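Long-range contact in large adhesion protein (Lap) involved in biofilm formation (Marinobacter hydrocarbonoclasticus, PDB 6XI3), which probably mediates bacterial attachment and biofilm formation, with tandem Ig-like beta-sandwich repeats in a calcium-binding extending region: residues A41-T49 with G81-S91. Residues are numbered along the deposited sequence; the frame is centred on the assembly and turned at random.
Sequences AQTANLSGT and GSYSLTGVDIS
Strands 43-49 and 82-89 pair antiparallel in the three-stranded sheet of an Ig-like beta-sandwich, and a G1 beta bulge at G87 and V88, both opposite A44, interrupts their register. On one side L46 pairs with L85 and G48 with Y83 through two backbone bonds each, L46 N to L85 O measuring 2.9 Å; within the bulge A44 and V88 exchange backbone bonds. Glycine suits position 87, whose phi is positive. Its amide is taken by a side chain: G87 N donates to N45 OD1 at 2.9 Å, almost straight at 171° but tilted 31° from the amide plane. N45 CG lies beside its own backbone N (chi1 -53°), which carries OD1 across to the bulge.

Y83 lays one ring face over the G48 backbone, CE1 to G48 CA being 3.4 Å; glycine suits position 48, because with no side chain it lets the ring lie directly on the backbone. Y83 OH bonds to T31 O on strand 29-38. On this same face L46 and L85 pack on I61 and V88 on I63 of the opposing sheet. S47 and S84 occupy the other face, S47 OG bonding to D35. Past the strand end I90 N donates to Q42 O (3.0 Å), and D89 OD1 accepts from S91 N in an Asx turn and from S91 OG. Backbone bonds thus join most of the paired length, while one asparagine oxygen grips the amide at the bulge.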
ATOM      1  N   ALA A  41      49.134 -17.109  -0.784  1.00 30.68           N
ATOM      2  CA  ALA A  41      50.101 -17.336   0.317  1.00 31.25           C
ATOM      3  C   ALA A  41      50.273 -16.053   1.163  1.00 31.79           C
ATOM      4  O   ALA A  41      50.790 -16.168   2.291  1.00 28.53           O
ATOM      5  CB  ALA A  41      51.415 -17.799  -0.276  1.00 35.61           C
ATOM      6  N   GLN A  42      49.825 -14.878   0.666  1.00 27.94           N
ATOM      7  CA  GLN A  42      50.041 -13.558   1.356  1.00 29.12           C
ATOM      8  C   GLN A  42      51.542 -13.369   1.619  1.00 25.98           C
ATOM      9  O   GLN A  42      51.982 -13.274   2.817  1.00 25.55           O
ATOM     10  CB  GLN A  42      49.231 -13.478   2.649  1.00 28.43           C
ATOM     11  CG  GLN A  42      47.743 -13.678   2.418  1.00 29.90           C
ATOM     12  CD  GLN A  42      47.011 -13.718   3.732  1.00 32.63           C
ATOM     13  OE1 GLN A  42      46.723 -14.787   4.257  1.00 44.69           O
ATOM     14  NE2 GLN A  42      46.830 -12.559   4.340  1.00 31.46           N
ATOM     15  N   THR A  43      52.307 -13.438   0.538  1.00 26.33           N
ATOM     16  CA  THR A  43      53.776 -13.288   0.565  1.00 28.08           C
ATOM     17  C   THR A  43      54.175 -12.380  -0.576  1.00 27.37           C
ATOM     18  O   THR A  43      53.391 -12.213  -1.493  1.00 26.95           O
ATOM     19  CB  THR A  43      54.527 -14.617   0.398  1.00 29.42           C
ATOM     20  OG1 THR A  43      54.211 -15.197  -0.870  1.00 29.99           O
ATOM     21  CG2 THR A  43      54.206 -15.588   1.504  1.00 31.19           C
ATOM     22  N   ALA A  44      55.385 -11.849  -0.516  1.00 25.12           N
ATOM     23  CA  ALA A  44      55.930 -11.045  -1.619  1.00 23.99           C
ATOM     24  C   ALA A  44      57.371 -11.461  -1.850  1.00 21.70           C
ATOM     25  O   ALA A  44      58.058 -11.863  -0.893  1.00 21.91           O
ATOM     26  CB  ALA A  44      55.842  -9.577  -1.295  1.00 23.32           C
ATOM     27  N   ASN A  45      57.800 -11.285  -3.085  1.00 25.36           N
ATOM     28  CA  ASN A  45      59.209 -11.469  -3.506  1.00 25.43           C
ATOM     29  C   ASN A  45      59.707 -10.111  -3.977  1.00 24.53           C
ATOM     30  O   ASN A  45      58.969  -9.422  -4.787  1.00 23.53           O
ATOM     31  CB  ASN A  45      59.367 -12.538  -4.583  1.00 27.97           C
ATOM     32  CG  ASN A  45      58.752 -13.875  -4.221  1.00 28.95           C
ATOM     33  OD1 ASN A  45      58.429 -14.138  -3.053  1.00 26.00           O
ATOM     34  ND2 ASN A  45      58.646 -14.739  -5.230  1.00 26.51           N
ATOM     35  N   LEU A  46      60.879  -9.737  -3.454  1.00 24.89           N
ATOM     36  CA  LEU A  46      61.578  -8.457  -3.716  1.00 27.90           C
ATOM     37  C   LEU A  46      62.966  -8.775  -4.258  1.00 25.52           C
ATOM     38  O   LEU A  46      63.555  -9.764  -3.807  1.00 26.20           O
ATOM     39  CB  LEU A  46      61.796  -7.717  -2.397  1.00 33.75           C
ATOM     40  CG  LEU A  46      60.585  -7.542  -1.513  1.00 37.79           C
ATOM     41  CD1 LEU A  46      61.012  -7.044  -0.158  1.00 42.08           C
ATOM     42  CD2 LEU A  46      59.619  -6.573  -2.154  1.00 45.14           C
ATOM     43  N   SER A  47      63.517  -7.871  -5.050  1.00 26.41           N
ATOM     44  CA  SER A  47      64.945  -7.891  -5.428  1.00 23.66           C
ATOM     45  C   SER A  47      65.450  -6.461  -5.632  1.00 24.22           C
ATOM     46  O   SER A  47      64.645  -5.508  -5.682  1.00 26.90           O
ATOM     47  CB  SER A  47      65.163  -8.760  -6.652  1.00 24.28           C
ATOM     48  OG  SER A  47      64.349  -8.336  -7.735  1.00 25.14           O
ATOM     49  N   GLY A  48      66.762  -6.311  -5.742  1.00 26.25           N
ATOM     50  CA  GLY A  48      67.318  -5.044  -6.236  1.00 24.62           C
ATOM     51  C   GLY A  48      68.782  -5.162  -6.573  1.00 22.84           C
ATOM     52  O   GLY A  48      69.349  -6.316  -6.601  1.00 21.16           O
ATOM     53  N   THR A  49      69.361  -4.003  -6.819  1.00 21.91           N
ATOM     54  CA  THR A  49      70.766  -3.811  -7.236  1.00 24.47           C
ATOM     55  C   THR A  49      71.335  -2.668  -6.414  1.00 24.34           C
ATOM     56  O   THR A  49      70.563  -1.799  -5.960  1.00 25.33           O
ATOM     57  CB  THR A  49      70.872  -3.508  -8.740  1.00 26.38           C
ATOM     58  OG1 THR A  49      70.231  -2.244  -8.946  1.00 28.51           O
ATOM     59  CG2 THR A  49      70.236  -4.589  -9.588  1.00 27.31           C
ATOM     60  N   GLY A  81      76.471  -7.092  -6.029  1.00 24.32           N
ATOM     61  CA  GLY A  81      75.749  -5.872  -5.663  1.00 22.94           C
ATOM     62  C   GLY A  81      74.252  -6.116  -5.609  1.00 23.61           C
ATOM     63  O   GLY A  81      73.527  -5.174  -5.251  1.00 22.68           O
ATOM     64  N   SER A  82      73.788  -7.337  -5.911  1.00 23.05           N
ATOM     65  CA  SER A  82      72.329  -7.615  -5.975  1.00 22.70           C
ATOM     66  C   SER A  82      71.869  -8.131  -4.618  1.00 21.19           C
ATOM     67  O   SER A  82      72.708  -8.546  -3.780  1.00 21.70           O
ATOM     68  CB  SER A  82      71.973  -8.570  -7.098  1.00 24.76           C
ATOM     69  OG  SER A  82      72.490  -9.844  -6.803  1.00 24.82           O
ATOM     70  N   TYR A  83      70.561  -8.121  -4.401  1.00 22.32           N
ATOM     71  CA  TYR A  83      69.953  -8.641  -3.163  1.00 22.67           C
ATOM     72  C   TYR A  83      68.563  -9.130  -3.538  1.00 22.55           C
ATOM     73  O   TYR A  83      68.048  -8.682  -4.550  1.00 20.36           O
ATOM     74  CB  TYR A  83      69.929  -7.585  -2.052  1.00 24.08           C
ATOM     75  CG  TYR A  83      69.052  -6.391  -2.296  1.00 22.39           C
ATOM     76  CD1 TYR A  83      69.496  -5.327  -3.038  1.00 22.91           C
ATOM     77  CD2 TYR A  83      67.800  -6.311  -1.724  1.00 23.20           C
ATOM     78  CE1 TYR A  83      68.701  -4.226  -3.243  1.00 24.12           C
ATOM     79  CE2 TYR A  83      66.978  -5.228  -1.942  1.00 21.08           C
ATOM     80  CZ  TYR A  83      67.425  -4.190  -2.714  1.00 23.01           C
ATOM     81  OH  TYR A  83      66.648  -3.096  -2.930  1.00 22.29           O
ATOM     82  N   SER A  84      68.024 -10.061  -2.775  1.00 22.93           N
ATOM     83  CA  SER A  84      66.608 -10.468  -2.943  1.00 25.47           C
ATOM     84  C   SER A  84      66.058 -11.095  -1.667  1.00 20.97           C
ATOM     85  O   SER A  84      66.817 -11.475  -0.804  1.00 22.46           O
ATOM     86  CB  SER A  84      66.474 -11.419  -4.097  1.00 28.70           C
ATOM     87  OG  SER A  84      67.099 -12.613  -3.709  1.00 30.22           O
ATOM     88  N   LEU A  85      64.737 -11.082  -1.536  1.00 22.40           N
ATOM     89  CA  LEU A  85      63.995 -11.778  -0.461  1.00 24.51           C
ATOM     90  C   LEU A  85      62.814 -12.486  -1.148  1.00 24.08           C
ATOM     91  O   LEU A  85      62.214 -11.867  -2.020  1.00 26.57           O
ATOM     92  CB  LEU A  85      63.513 -10.783   0.600  1.00 24.74           C
ATOM     93  CG  LEU A  85      64.594 -10.144   1.476  1.00 26.24           C
ATOM     94  CD1 LEU A  85      63.991  -9.225   2.532  1.00 24.72           C
ATOM     95  CD2 LEU A  85      65.451 -11.200   2.164  1.00 26.23           C
ATOM     96  N   THR A  86      62.562 -13.744  -0.803  1.00 26.47           N
ATOM     97  CA  THR A  86      61.461 -14.594  -1.350  1.00 28.52           C
ATOM     98  C   THR A  86      60.534 -14.973  -0.196  1.00 27.37           C
ATOM     99  O   THR A  86      61.053 -15.291   0.873  1.00 26.90           O
ATOM    100  CB  THR A  86      62.046 -15.851  -2.019  1.00 31.17           C
ATOM    101  OG1 THR A  86      62.867 -15.427  -3.109  1.00 31.69           O
ATOM    102  CG2 THR A  86      60.986 -16.808  -2.539  1.00 31.58           C
ATOM    103  N   GLY A  87      59.220 -15.006  -0.410  1.00 28.83           N
ATOM    104  CA  GLY A  87      58.287 -15.503   0.621  1.00 26.96           C
ATOM    105  C   GLY A  87      58.197 -14.579   1.804  1.00 27.64           C
ATOM    106  O   GLY A  87      57.953 -15.078   2.917  1.00 30.19           O
ATOM    107  N   VAL A  88      58.398 -13.264   1.608  1.00 27.80           N
ATOM    108  CA  VAL A  88      58.243 -12.294   2.726  1.00 25.75           C
ATOM    109  C   VAL A  88      56.774 -12.335   3.172  1.00 24.87           C
ATOM    110  O   VAL A  88      55.900 -12.192   2.329  1.00 25.00           O
ATOM    111  CB  VAL A  88      58.663 -10.872   2.325  1.00 29.85           C
ATOM    112  CG1 VAL A  88      58.362  -9.881   3.435  1.00 28.55           C
ATOM    113  CG2 VAL A  88      60.138 -10.836   1.926  1.00 34.11           C
ATOM    114  N   ASP A  89      56.533 -12.493   4.456  1.00 24.28           N
ATOM    115  CA  ASP A  89      55.176 -12.604   5.049  1.00 26.50           C
ATOM    116  C   ASP A  89      54.483 -11.239   5.050  1.00 26.70           C
ATOM    117  O   ASP A  89      54.899 -10.369   5.832  1.00 26.77           O
ATOM    118  CB  ASP A  89      55.278 -13.100   6.481  1.00 25.58           C
ATOM    119  CG  ASP A  89      53.942 -13.566   7.043  1.00 28.17           C
ATOM    120  OD1 ASP A  89      52.859 -13.364   6.387  1.00 28.91           O
ATOM    121  OD2 ASP A  89      53.997 -14.145   8.105  1.00 30.06           O
ATOM    122  N   ILE A  90      53.433 -11.081   4.248  1.00 25.04           N
ATOM    123  CA  ILE A  90      52.595  -9.848   4.273  1.00 26.88           C
ATOM    124  C   ILE A  90      51.173 -10.157   4.755  1.00 29.65           C
ATOM    125  O   ILE A  90      50.289  -9.304   4.551  1.00 25.87           O
ATOM    126  CB  ILE A  90      52.642  -9.135   2.918  1.00 27.97           C
ATOM    127  CG1 ILE A  90      52.239 -10.044   1.759  1.00 28.94           C
ATOM    128  CG2 ILE A  90      54.059  -8.572   2.718  1.00 31.24           C
ATOM    129  CD1 ILE A  90      52.161  -9.325   0.433  1.00 30.14           C
ATOM    130  N   SER A  91      51.007 -11.232   5.526  1.00 26.20           N
ATOM    131  CA  SER A  91      49.705 -11.601   6.136  1.00 29.97           C
ATOM    132  C   SER A  91      49.301 -10.558   7.185  1.00 31.39           C
ATOM    133  O   SER A  91      48.117 -10.443   7.439  1.00 29.08           O
ATOM    134  CB  SER A  91      49.721 -12.985   6.719  1.00 26.98           C
ATOM    135  OG  SER A  91      50.609 -13.037   7.817  1.00 29.22           O
TER
HETATM  136  O   HOH W   1      51.805 -15.433   4.859  1.00 29.08           O
HETATM  137  O   HOH W   2      47.651 -10.468   3.299  1.00 38.91           O